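Local coordinates for mandelate racemase/muconate lactonizing protein (Thermobispora bispora, PDB 3VC5) that probably catalyses the magnesium-dependent dehydration of D-glucarate to 5-dehydro-4-deoxy-D-glucarate, as a glucarate dehydratase of the enolase superfamily, at residues Ala51-Ile55 with Asn340-Ser346; Phe169-Ala173 with Phe183-Asp188; Ile270-Arg275 with Arg302-Gly306. One frame throughout, in Å; residues are numbered along the deposited sequence.

Interaction 1. Residues Ala51-Ile55 with Asn340-Ser346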
ATOM      1  N   ALA A  51       8.718  14.627 -28.876  1.00 24.39           N
ATOM      2  CA  ALA A  51       8.741  14.106 -27.516  1.00 21.07           C
ATOM      3  C   ALA A  51       9.312  12.682 -27.599  1.00 24.51           C
ATOM      4  O   ALA A  51       9.084  11.972 -28.582  1.00 25.30           O
ATOM      5  CB  ALA A  51       7.339  14.094 -26.908  1.00 23.37           C
ATOM      6  N   LEU A  52      10.088  12.289 -26.589  1.00 21.06           N
ATOM      7  CA  LEU A  52      10.763  10.987 -26.577  1.00 20.27           C
ATOM      8  C   LEU A  52      10.083  10.061 -25.552  1.00 22.65           C
ATOM      9  O   LEU A  52       9.633  10.511 -24.488  1.00 25.02           O
ATOM     10  CB  LEU A  52      12.207  11.199 -26.120  1.00 23.30           C
ATOM     11  CG  LEU A  52      13.021  12.247 -26.903  1.00 23.25           C
ATOM     12  CD1 LEU A  52      14.441  12.369 -26.359  1.00 28.12           C
ATOM     13  CD2 LEU A  52      13.037  11.944 -28.406  1.00 28.20           C
ATOM     14  N   ARG A  53      10.095   8.765 -25.838  1.00 22.63           N
ATOM     15  CA  ARG A  53       9.649   7.732 -24.894  1.00 21.11           C
ATOM     16  C   ARG A  53      10.494   6.497 -25.132  1.00 21.04           C
ATOM     17  O   ARG A  53      11.154   6.378 -26.184  1.00 22.85           O
ATOM     18  CB  ARG A  53       8.160   7.360 -25.069  1.00 23.55           C
ATOM     19  CG  ARG A  53       7.170   8.493 -24.806  1.00 26.57           C
ATOM     20  CD  ARG A  53       7.143   8.955 -23.360  1.00 22.89           C
ATOM     21  NE  ARG A  53       6.182   8.215 -22.531  1.00 20.80           N
ATOM     22  CZ  ARG A  53       5.979   8.490 -21.241  1.00 20.86           C
ATOM     23  NH1 ARG A  53       6.677   9.472 -20.675  1.00 22.25           N
ATOM     24  NH2 ARG A  53       5.111   7.778 -20.507  1.00 21.98           N
ATOM     25  N   THR A  54      10.417   5.556 -24.196  1.00 21.35           N
ATOM     26  CA  THR A  54      11.055   4.260 -24.378  1.00 20.93           C
ATOM     27  C   THR A  54       9.961   3.225 -24.191  1.00 24.64           C
ATOM     28  O   THR A  54       9.208   3.241 -23.188  1.00 23.19           O
ATOM     29  CB  THR A  54      12.164   4.009 -23.320  1.00 21.61           C
ATOM     30  OG1 THR A  54      13.148   5.030 -23.433  1.00 23.05           O
ATOM     31  CG2 THR A  54      12.828   2.648 -23.562  1.00 23.52           C
ATOM     32  N   ILE A  55       9.810   2.384 -25.201  1.00 23.20           N
ATOM     33  CA  ILE A  55       8.883   1.274 -25.120  1.00 22.09           C
ATOM     34  C   ILE A  55       9.610   0.008 -24.681  1.00 21.99           C
ATOM     35  O   ILE A  55      10.670  -0.334 -25.205  1.00 24.58           O
ATOM     36  CB  ILE A  55       8.203   1.043 -26.486  1.00 22.58           C
ATOM     37  CG1 ILE A  55       7.600   2.369 -26.967  1.00 22.40           C
ATOM     38  CG2 ILE A  55       7.195  -0.098 -26.408  1.00 23.69           C
ATOM     39  CD1 ILE A  55       6.606   3.018 -26.060  1.00 22.87           C
ATOM     40  N   ASN A 340       2.874  13.134 -18.354  1.00 20.48           N
ATOM     41  CA  ASN A 340       3.821  13.703 -19.325  1.00 20.80           C
ATOM     42  C   ASN A 340       3.398  13.186 -20.716  1.00 19.35           C
ATOM     43  O   ASN A 340       2.676  12.158 -20.809  1.00 21.70           O
ATOM     44  CB  ASN A 340       5.255  13.247 -19.078  1.00 20.75           C
ATOM     45  CG  ASN A 340       5.937  13.993 -17.956  1.00 22.53           C
ATOM     46  OD1 ASN A 340       6.259  13.391 -16.936  1.00 23.15           O
ATOM     47  ND2 ASN A 340       6.186  15.288 -18.135  1.00 24.44           N
ATOM     48  N   SER A 341       3.848  13.847 -21.785  1.00 21.10           N
ATOM     49  CA  SER A 341       3.497  13.399 -23.148  1.00 21.03           C
ATOM     50  C   SER A 341       3.681  11.899 -23.230  1.00 20.35           C
ATOM     51  O   SER A 341       4.780  11.404 -22.917  1.00 22.45           O
ATOM     52  CB  SER A 341       4.468  14.039 -24.127  1.00 22.48           C
ATOM     53  OG  SER A 341       4.405  15.454 -23.993  1.00 23.37           O
ATOM     54  N   HIS A 342       2.662  11.172 -23.699  1.00 19.39           N
ATOM     55  CA  HIS A 342       2.719   9.711 -23.568  1.00 18.64           C
ATOM     56  C   HIS A 342       1.827   9.025 -24.593  1.00 18.49           C
ATOM     57  O   HIS A 342       1.001   9.663 -25.273  1.00 24.48           O
ATOM     58  CB  HIS A 342       2.274   9.285 -22.137  1.00 19.88           C
ATOM     59  CG  HIS A 342       0.816   9.517 -21.860  1.00 19.58           C
ATOM     60  ND1 HIS A 342      -0.162   8.660 -22.329  1.00 22.67           N
ATOM     61  CD2 HIS A 342       0.155  10.546 -21.257  1.00 19.09           C
ATOM     62  CE1 HIS A 342      -1.357   9.116 -21.972  1.00 25.21           C
ATOM     63  NE2 HIS A 342      -1.194  10.261 -21.326  1.00 22.14           N
ATOM     64  N   LEU A 343       2.007   7.714 -24.716  1.00 18.51           N
ATOM     65  CA  LEU A 343       1.272   6.924 -25.698  1.00 19.38           C
ATOM     66  C   LEU A 343       0.282   5.967 -25.012  1.00 22.21           C
ATOM     67  O   LEU A 343      -0.072   6.149 -23.824  1.00 22.22           O
ATOM     68  CB  LEU A 343       2.282   6.184 -26.590  1.00 19.79           C
ATOM     69  CG  LEU A 343       3.277   7.105 -27.287  1.00 20.55           C
ATOM     70  CD1 LEU A 343       4.250   6.241 -28.092  1.00 23.12           C
ATOM     71  CD2 LEU A 343       2.544   8.092 -28.207  1.00 24.37           C
ATOM     72  N   GLY A 344      -0.213   4.982 -25.756  1.00 20.88           N
ATOM     73  CA  GLY A 344      -1.332   4.186 -25.283  1.00 22.07           C
ATOM     74  C   GLY A 344      -0.982   3.127 -24.235  1.00 21.35           C
ATOM     75  O   GLY A 344      -1.852   2.663 -23.506  1.00 23.22           O
ATOM     76  N   ILE A 345       0.285   2.729 -24.159  1.00 22.34           N
ATOM     77  CA  ILE A 345       0.689   1.778 -23.113  1.00 22.61           C
ATOM     78  C   ILE A 345       0.569   2.497 -21.769  1.00 23.37           C
ATOM     79  O   ILE A 345      -0.073   1.997 -20.833  1.00 22.62           O
ATOM     80  CB  ILE A 345       2.105   1.255 -23.349  1.00 23.03           C
ATOM     81  CG1 ILE A 345       2.119   0.392 -24.623  1.00 23.64           C
ATOM     82  CG2 ILE A 345       2.623   0.480 -22.087  1.00 21.66           C
ATOM     83  CD1 ILE A 345       3.542   0.233 -25.199  1.00 23.99           C
ATOM     84  N   SER A 346       1.130   3.699 -21.701  1.00 20.45           N
ATOM     85  CA  SER A 346       0.997   4.547 -20.491  1.00 22.44           C
ATOM     86  C   SER A 346      -0.482   4.846 -20.223  1.00 21.86           C
ATOM     87  O   SER A 346      -0.923   4.773 -19.084  1.00 21.61           O
ATOM     88  CB  SER A 346       1.762   5.858 -20.635  1.00 22.56           C
ATOM     89  OG  SER A 346       3.133   5.591 -20.438  1.00 21.90           O
TER
HETATM   90  O   HOH W   1       7.441  12.177 -21.640  1.00 38.36           O
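Over one face of the Arg53 guanidinium, the flat group on which this contact turns, sits the carbonyl oxygen of Ser341, 3.2 Å above the plane and shifted toward the rim; CB of His342 lies over the same face, 3.6 Å from Arg53 NH2. The edge is used differently: Ser346 OG lies exactly in the guanidinium plane and accepts a hydrogen bond from Arg53 NH2 (2.9 Å), bent to 140° at the hydrogen. The imidazole of His342 leads away, its plane turned 55° from the guanidinium; its ND1 donates within the ring plane to Leu343 O at 2.9 Å, while NE2 is held by Thr366. Arg53 reaches this place because its chain bends at chi2 and chi3, which lays CD and NE alongside the Ser341 carbonyl. A water links that carbonyl oxygen to Arg53 NH1, weakly on the arginine side. Glu69 forms a salt bridge with Arg53 NE and also accepts from the backbone N atoms of Leu343 and Ser346, so one acid ties the arginine to the helix start; Ser346 OG is also hydrogen-bonded to His313. Shortening Arg53 to an alanine removes the guanidinium, which would probably leave Glu69 without its cationic mate and Ser346 OG without this donor. Van der Waals contacts finish the seam at both ends: Ala51 CB meets Ser341 CB at 4.0 Å, and Ile55 CG2 meets Ile345 CD1 at 3.9 Å. Strand 50-60, central in the three-stranded antiparallel sheet of the N-terminal domain between strands 25-36 and 65-71, thus abuts the loop after barrel strand 334-337 and the first turn of helix 344-355, with helix 403-415 packing against Ile55 and Leu343.

Interaction 2. Residues Phe169-Ala173 with Phe183-Asp188; sequences FYKWA and FGPALD
Lys171 and Ala186 join the two segments through a single antiparallel bridge, a hydrogen-bonded pair in which Lys171 N donates to Ala186 O and Ala186 N to Lys171 O, each at 2.9 Å. The close-packed side is built on this bridge. With CG set between its backbone N and carbonyl carbon (chi1 65°) and the chain bent at chi3 and chi4, Lys171 curls back until NZ stands above the carbonyl plane of Gly184, 2.9 Å from Gly184 O. The same NZ meets Trp172 O nearly end-on at 2.8 Å and forms a salt bridge with Asp181, so the buried ammonium is gripped by three oxygens. The Tyr170 ring turns its edge to Ala186 O, 3.5 Å from Tyr170 CD1, and packs edge-to-face with Phe215. The opposite character appears among the exposed residues Pro185 and Leu187. There Ala173 CB touches Pro185 CD at 3.9 Å, and Leu187 CD2 reaches the edge of the Trp172 indole at 4.2 Å, apolar contacts without a polar grip. Asp188 ends the segment as the N-cap of helix 189-203, OD1 accepting from Gly191 N. The whole is a loop pinned at its base, the connection from barrel strand 161-169 to its following helix in a modified TIM barrel of the enolase superfamily.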
ATOM      1  N   PHE A 169      -3.044  24.407 -22.738  1.00 26.18           N
ATOM      2  CA  PHE A 169      -1.768  25.089 -22.747  1.00 25.56           C
ATOM      3  C   PHE A 169      -1.865  26.340 -23.575  1.00 27.49           C
ATOM      4  O   PHE A 169      -2.478  26.326 -24.646  1.00 28.87           O
ATOM      5  CB  PHE A 169      -0.703  24.248 -23.444  1.00 25.68           C
ATOM      6  CG  PHE A 169      -0.233  23.041 -22.653  1.00 23.68           C
ATOM      7  CD1 PHE A 169      -0.974  21.867 -22.628  1.00 25.01           C
ATOM      8  CD2 PHE A 169       0.975  23.086 -21.961  1.00 22.99           C
ATOM      9  CE1 PHE A 169      -0.518  20.730 -21.913  1.00 24.88           C
ATOM     10  CE2 PHE A 169       1.439  21.959 -21.222  1.00 26.56           C
ATOM     11  CZ  PHE A 169       0.695  20.798 -21.193  1.00 25.98           C
ATOM     12  N   TYR A 170      -1.183  27.388 -23.137  1.00 27.04           N
ATOM     13  CA  TYR A 170      -0.821  28.442 -24.069  1.00 27.35           C
ATOM     14  C   TYR A 170       0.136  27.831 -25.089  1.00 26.66           C
ATOM     15  O   TYR A 170       0.956  26.975 -24.746  1.00 27.66           O
ATOM     16  CB  TYR A 170      -0.163  29.610 -23.344  1.00 28.25           C
ATOM     17  CG  TYR A 170      -1.055  30.306 -22.357  1.00 28.60           C
ATOM     18  CD1 TYR A 170      -2.018  31.232 -22.787  1.00 28.17           C
ATOM     19  CD2 TYR A 170      -0.906  30.098 -20.993  1.00 27.50           C
ATOM     20  CE1 TYR A 170      -2.821  31.891 -21.882  1.00 32.37           C
ATOM     21  CE2 TYR A 170      -1.700  30.771 -20.074  1.00 30.80           C
ATOM     22  CZ  TYR A 170      -2.656  31.673 -20.528  1.00 28.18           C
ATOM     23  OH  TYR A 170      -3.448  32.348 -19.622  1.00 31.68           O
ATOM     24  N   LYS A 171      -0.028  28.187 -26.360  1.00 28.08           N
ATOM     25  CA  LYS A 171       0.847  27.643 -27.388  1.00 28.10           C
ATOM     26  C   LYS A 171       0.965  28.542 -28.597  1.00 29.79           C
ATOM     27  O   LYS A 171       0.054  29.319 -28.894  1.00 30.06           O
ATOM     28  CB  LYS A 171       0.346  26.260 -27.825  1.00 26.31           C
ATOM     29  CG  LYS A 171      -1.046  26.307 -28.513  1.00 28.69           C
ATOM     30  CD  LYS A 171      -1.562  24.908 -28.897  1.00 27.24           C
ATOM     31  CE  LYS A 171      -0.710  24.247 -30.003  1.00 26.22           C
ATOM     32  NZ  LYS A 171      -0.743  25.009 -31.327  1.00 28.18           N
ATOM     33  N   TRP A 172       2.104  28.453 -29.278  1.00 29.73           N
ATOM     34  CA  TRP A 172       2.263  29.128 -30.561  1.00 30.40           C
ATOM     35  C   TRP A 172       1.423  28.381 -31.594  1.00 29.54           C
ATOM     36  O   TRP A 172       0.964  27.264 -31.324  1.00 30.93           O
ATOM     37  CB  TRP A 172       3.726  29.152 -30.982  1.00 32.54           C
ATOM     38  CG  TRP A 172       4.610  29.843 -29.999  1.00 34.15           C
ATOM     39  CD1 TRP A 172       4.266  30.881 -29.163  1.00 36.22           C
ATOM     40  CD2 TRP A 172       5.997  29.582 -29.770  1.00 34.87           C
ATOM     41  NE1 TRP A 172       5.364  31.259 -28.408  1.00 35.78           N
ATOM     42  CE2 TRP A 172       6.439  30.485 -28.770  1.00 37.25           C
ATOM     43  CE3 TRP A 172       6.914  28.673 -30.309  1.00 34.55           C
ATOM     44  CZ2 TRP A 172       7.752  30.495 -28.298  1.00 39.91           C
ATOM     45  CZ3 TRP A 172       8.225  28.695 -29.845  1.00 34.61           C
ATOM     46  CH2 TRP A 172       8.627  29.599 -28.845  1.00 40.16           C
ATOM     47  N   ALA A 173       1.237  28.974 -32.776  1.00 29.66           N
ATOM     48  CA  ALA A 173       0.448  28.342 -33.830  1.00 28.56           C
ATOM     49  C   ALA A 173       1.179  27.100 -34.353  1.00 27.06           C
ATOM     50  O   ALA A 173       0.550  26.151 -34.843  1.00 32.68           O
ATOM     51  CB  ALA A 173       0.219  29.325 -34.949  1.00 34.19           C
ATOM     52  N   PHE A 183      -4.448  22.828 -34.091  1.00 28.33           N
ATOM     53  CA  PHE A 183      -5.047  23.308 -32.836  1.00 27.31           C
ATOM     54  C   PHE A 183      -5.185  24.826 -32.770  1.00 26.49           C
ATOM     55  O   PHE A 183      -6.079  25.345 -32.077  1.00 32.86           O
ATOM     56  CB  PHE A 183      -4.248  22.785 -31.635  1.00 27.74           C
ATOM     57  CG  PHE A 183      -4.173  21.279 -31.606  1.00 26.65           C
ATOM     58  CD1 PHE A 183      -5.297  20.524 -31.283  1.00 30.21           C
ATOM     59  CD2 PHE A 183      -3.006  20.628 -31.956  1.00 26.57           C
ATOM     60  CE1 PHE A 183      -5.245  19.130 -31.289  1.00 28.59           C
ATOM     61  CE2 PHE A 183      -2.931  19.250 -31.934  1.00 29.90           C
ATOM     62  CZ  PHE A 183      -4.046  18.495 -31.614  1.00 30.26           C
ATOM     63  N   GLY A 184      -4.318  25.537 -33.491  1.00 29.29           N
ATOM     64  CA  GLY A 184      -4.302  27.004 -33.463  1.00 31.04           C
ATOM     65  C   GLY A 184      -3.443  27.493 -32.312  1.00 30.29           C
ATOM     66  O   GLY A 184      -3.117  26.727 -31.374  1.00 32.11           O
ATOM     67  N   PRO A 185      -3.064  28.771 -32.367  1.00 29.61           N
ATOM     68  CA  PRO A 185      -2.373  29.411 -31.244  1.00 28.76           C
ATOM     69  C   PRO A 185      -3.352  29.621 -30.089  1.00 29.14           C
ATOM     70  O   PRO A 185      -4.577  29.655 -30.310  1.00 31.52           O
ATOM     71  CB  PRO A 185      -1.966  30.767 -31.832  1.00 28.40           C
ATOM     72  CG  PRO A 185      -3.051  31.063 -32.834  1.00 33.46           C
ATOM     73  CD  PRO A 185      -3.389  29.725 -33.444  1.00 34.35           C
ATOM     74  N   ALA A 186      -2.825  29.780 -28.872  1.00 29.51           N
ATOM     75  CA  ALA A 186      -3.629  30.204 -27.719  1.00 29.06           C
ATOM     76  C   ALA A 186      -2.715  31.043 -26.832  1.00 29.71           C
ATOM     77  O   ALA A 186      -1.813  30.523 -26.173  1.00 32.65           O
ATOM     78  CB  ALA A 186      -4.179  29.003 -26.946  1.00 26.88           C
ATOM     79  N   LEU A 187      -2.930  32.350 -26.833  1.00 29.74           N
ATOM     80  CA  LEU A 187      -2.017  33.255 -26.131  1.00 32.61           C
ATOM     81  C   LEU A 187      -2.757  34.260 -25.236  1.00 33.66           C
ATOM     82  O   LEU A 187      -2.146  35.185 -24.683  1.00 38.82           O
ATOM     83  CB  LEU A 187      -1.125  33.980 -27.146  1.00 35.25           C
ATOM     84  CG  LEU A 187      -0.243  33.102 -28.043  1.00 35.81           C
ATOM     85  CD1 LEU A 187       0.350  33.891 -29.207  1.00 38.83           C
ATOM     86  CD2 LEU A 187       0.855  32.470 -27.204  1.00 37.48           C
ATOM     87  N   ASP A 188      -4.062  34.051 -25.074  1.00 33.48           N
ATOM     88  CA  ASP A 188      -4.919  34.957 -24.306  1.00 28.92           C
ATOM     89  C   ASP A 188      -6.201  34.211 -23.930  1.00 30.44           C
ATOM     90  O   ASP A 188      -6.387  33.057 -24.346  1.00 31.55           O
ATOM     91  CB  ASP A 188      -5.211  36.235 -25.101  1.00 33.93           C
ATOM     92  CG  ASP A 188      -5.851  35.971 -26.460  1.00 38.70           C
ATOM     93  OD1 ASP A 188      -6.434  34.894 -26.714  1.00 41.44           O
ATOM     94  OD2 ASP A 188      -5.781  36.889 -27.294  1.00 48.88           O
TER

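Interaction 3. Residues Ile270-Arg275 with Arg302-Gly306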
ATOM      1  N   ILE A 270       8.526  22.843  -0.351  1.00 22.50           N
ATOM      2  CA  ILE A 270       7.575  22.502   0.688  1.00 23.12           C
ATOM      3  C   ILE A 270       7.211  23.715   1.595  1.00 23.78           C
ATOM      4  O   ILE A 270       6.036  23.941   1.933  1.00 23.94           O
ATOM      5  CB  ILE A 270       8.100  21.296   1.547  1.00 23.83           C
ATOM      6  CG1 ILE A 270       8.107  20.022   0.681  1.00 26.19           C
ATOM      7  CG2 ILE A 270       7.236  21.104   2.795  1.00 24.87           C
ATOM      8  CD1 ILE A 270       8.820  18.813   1.327  1.00 28.80           C
ATOM      9  N   ASP A 271       8.233  24.444   2.036  1.00 23.28           N
ATOM     10  CA  ASP A 271       8.033  25.597   2.914  1.00 25.46           C
ATOM     11  C   ASP A 271       7.096  26.636   2.286  1.00 26.67           C
ATOM     12  O   ASP A 271       6.082  27.019   2.892  1.00 25.82           O
ATOM     13  CB  ASP A 271       9.394  26.234   3.263  1.00 27.99           C
ATOM     14  CG  ASP A 271       9.242  27.445   4.170  1.00 29.88           C
ATOM     15  OD1 ASP A 271       8.575  27.290   5.198  1.00 35.36           O
ATOM     16  OD2 ASP A 271       9.767  28.545   3.861  1.00 33.66           O
ATOM     17  N   GLY A 272       7.437  27.083   1.080  1.00 25.08           N
ATOM     18  CA  GLY A 272       6.656  28.121   0.375  1.00 27.26           C
ATOM     19  C   GLY A 272       5.245  27.615   0.087  1.00 23.72           C
ATOM     20  O   GLY A 272       4.250  28.328   0.284  1.00 26.29           O
ATOM     21  N   MET A 273       5.129  26.362  -0.347  1.00 23.16           N
ATOM     22  CA  MET A 273       3.813  25.784  -0.594  1.00 21.71           C
ATOM     23  C   MET A 273       2.965  25.747   0.678  1.00 24.29           C
ATOM     24  O   MET A 273       1.766  26.060   0.649  1.00 25.21           O
ATOM     25  CB  MET A 273       3.969  24.372  -1.160  1.00 22.34           C
ATOM     26  CG  MET A 273       4.436  24.425  -2.613  1.00 23.02           C
ATOM     27  SD  MET A 273       3.126  24.706  -3.829  1.00 23.95           S
ATOM     28  CE  MET A 273       2.135  23.211  -3.654  1.00 24.15           C
ATOM     29  N   ALA A 274       3.585  25.390   1.802  1.00 26.14           N
ATOM     30  CA  ALA A 274       2.848  25.321   3.076  1.00 25.75           C
ATOM     31  C   ALA A 274       2.358  26.720   3.490  1.00 24.40           C
ATOM     32  O   ALA A 274       1.253  26.869   3.982  1.00 27.07           O
ATOM     33  CB  ALA A 274       3.702  24.719   4.158  1.00 25.37           C
ATOM     34  N   ARG A 275       3.182  27.725   3.288  1.00 25.31           N
ATOM     35  CA  ARG A 275       2.807  29.093   3.607  1.00 26.39           C
ATOM     36  C   ARG A 275       1.692  29.592   2.745  1.00 27.94           C
ATOM     37  O   ARG A 275       0.816  30.246   3.228  1.00 29.53           O
ATOM     38  CB  ARG A 275       3.979  30.023   3.497  1.00 27.62           C
ATOM     39  CG  ARG A 275       5.052  29.680   4.447  1.00 31.66           C
ATOM     40  CD  ARG A 275       5.913  30.812   4.728  1.00 37.70           C
ATOM     41  NE  ARG A 275       6.878  31.152   3.727  1.00 50.03           N
ATOM     42  CZ  ARG A 275       7.057  32.385   3.274  1.00 55.30           C
ATOM     43  NH1 ARG A 275       7.967  32.646   2.392  1.00 56.84           N
ATOM     44  NH2 ARG A 275       6.316  33.376   3.695  1.00 59.15           N
ATOM     45  N   ARG A 302       4.267  19.639   7.374  1.00 26.92           N
ATOM     46  CA  ARG A 302       4.056  21.056   6.983  1.00 27.05           C
ATOM     47  C   ARG A 302       2.740  21.328   6.256  1.00 26.99           C
ATOM     48  O   ARG A 302       2.252  22.479   6.211  1.00 27.78           O
ATOM     49  CB  ARG A 302       5.189  21.532   6.074  1.00 27.69           C
ATOM     50  CG  ARG A 302       6.564  21.612   6.721  1.00 29.72           C
ATOM     51  CD  ARG A 302       6.629  22.643   7.865  1.00 30.25           C
ATOM     52  NE  ARG A 302       6.144  23.986   7.488  1.00 31.03           N
ATOM     53  CZ  ARG A 302       6.849  24.897   6.811  1.00 29.29           C
ATOM     54  NH1 ARG A 302       8.095  24.633   6.399  1.00 31.01           N
ATOM     55  NH2 ARG A 302       6.308  26.103   6.547  1.00 33.78           N
ATOM     56  N   ARG A 303       2.182  20.286   5.660  1.00 26.96           N
ATOM     57  CA  ARG A 303       0.951  20.401   4.865  1.00 25.83           C
ATOM     58  C   ARG A 303       1.074  21.409   3.709  1.00 24.91           C
ATOM     59  O   ARG A 303       0.314  22.374   3.615  1.00 26.70           O
ATOM     60  CB  ARG A 303      -0.258  20.689   5.765  1.00 28.45           C
ATOM     61  CG  ARG A 303      -0.546  19.561   6.773  1.00 34.04           C
ATOM     62  CD  ARG A 303      -1.313  18.406   6.098  1.00 53.07           C
ATOM     63  NE  ARG A 303      -1.374  17.157   6.875  1.00 53.55           N
ATOM     64  CZ  ARG A 303      -2.164  16.133   6.545  1.00 53.66           C
ATOM     65  NH1 ARG A 303      -2.957  16.241   5.479  1.00 45.62           N
ATOM     66  NH2 ARG A 303      -2.181  15.009   7.271  1.00 40.77           N
ATOM     67  N   PRO A 304       2.025  21.165   2.796  1.00 23.87           N
ATOM     68  CA  PRO A 304       2.115  21.987   1.584  1.00 25.19           C
ATOM     69  C   PRO A 304       0.951  21.696   0.626  1.00 23.30           C
ATOM     70  O   PRO A 304       0.683  22.487  -0.276  1.00 25.20           O
ATOM     71  CB  PRO A 304       3.419  21.509   0.945  1.00 21.56           C
ATOM     72  CG  PRO A 304       3.554  20.066   1.397  1.00 21.97           C
ATOM     73  CD  PRO A 304       3.013  20.062   2.811  1.00 23.07           C
ATOM     74  N   ILE A 305       0.296  20.554   0.791  1.00 23.84           N
ATOM     75  CA  ILE A 305      -0.724  20.144  -0.189  1.00 24.21           C
ATOM     76  C   ILE A 305      -1.932  19.508   0.460  1.00 25.86           C
ATOM     77  O   ILE A 305      -1.848  18.914   1.536  1.00 28.48           O
ATOM     78  CB  ILE A 305      -0.185  19.166  -1.234  1.00 25.46           C
ATOM     79  CG1 ILE A 305       0.214  17.852  -0.543  1.00 23.84           C
ATOM     80  CG2 ILE A 305       0.946  19.826  -2.063  1.00 26.08           C
ATOM     81  CD1 ILE A 305       0.739  16.750  -1.472  1.00 24.31           C
ATOM     82  N   GLY A 306      -3.061  19.628  -0.240  1.00 26.21           N
ATOM     83  CA  GLY A 306      -4.235  18.868   0.055  1.00 28.37           C
ATOM     84  C   GLY A 306      -4.435  17.778  -0.990  1.00 26.50           C
ATOM     85  O   GLY A 306      -5.236  16.860  -0.765  1.00 29.06           O
TER
HETATM   86  O   HOH W   2      -0.072  24.689   5.264  1.00 29.60           O
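Bends at chi2 (-64°) and chi3 (-52°) fold the side chain of Arg302 over the helix carrying Asp271, whose CG is anti to the backbone N and thereby turned to meet it. The guanidinium approaches end-on, NH1 and NH2 both donating to the single oxygen OD1 of Asp271, at 3.0 and 2.9 Å. They arrive on the anti side of that oxygen, with the carboxylate and guanidinium planes 51° apart. Asp271 OD2 has a long salt bridge to Arg275, which completes a network of three charges at the exposed surface. One face of the guanidinium rests over Ala274 CB. The aliphatic part of the same side chain packs on the helix too, Arg302 CB lying 3.9 Å from Ile270 CG2. Farther in, the contact becomes apolar: Pro304 CB fits against Met273 CB at 3.6 Å, and the bent Met273 chain carries CE to Ile305 CG2 at 3.9 Å. The Pro304 carbonyl oxygen is buried here with no partner in the model. This is ordinary lateral packing of a TIM-type barrel: helix 270-277, outside the strands, is met by the turn that takes helix 296-302 into strand 307-310.

Overall arrangement
Three places in one chain illustrate how a two-domain enolase-superfamily fold is held together. Interaction 1 spans the longest stretch of sequence and joins the N-terminal sheet to the barrel; interactions 2 and 3 follow one another along the chain between its two halves, each closing a local piece of the barrel. The centre of interaction 1 lies about 23 Å from that of interaction 2 and about 31 Å from that of interaction 3, while the centres of interactions 2 and 3 are about 32 Å apart. No two touch. Strands 161-169, 307-310 and 334-337, which adjoin them, belong to one sheet, so separate contacts share the scaffold that carries the magnesium ligands Asp239, Glu264 and Asn287.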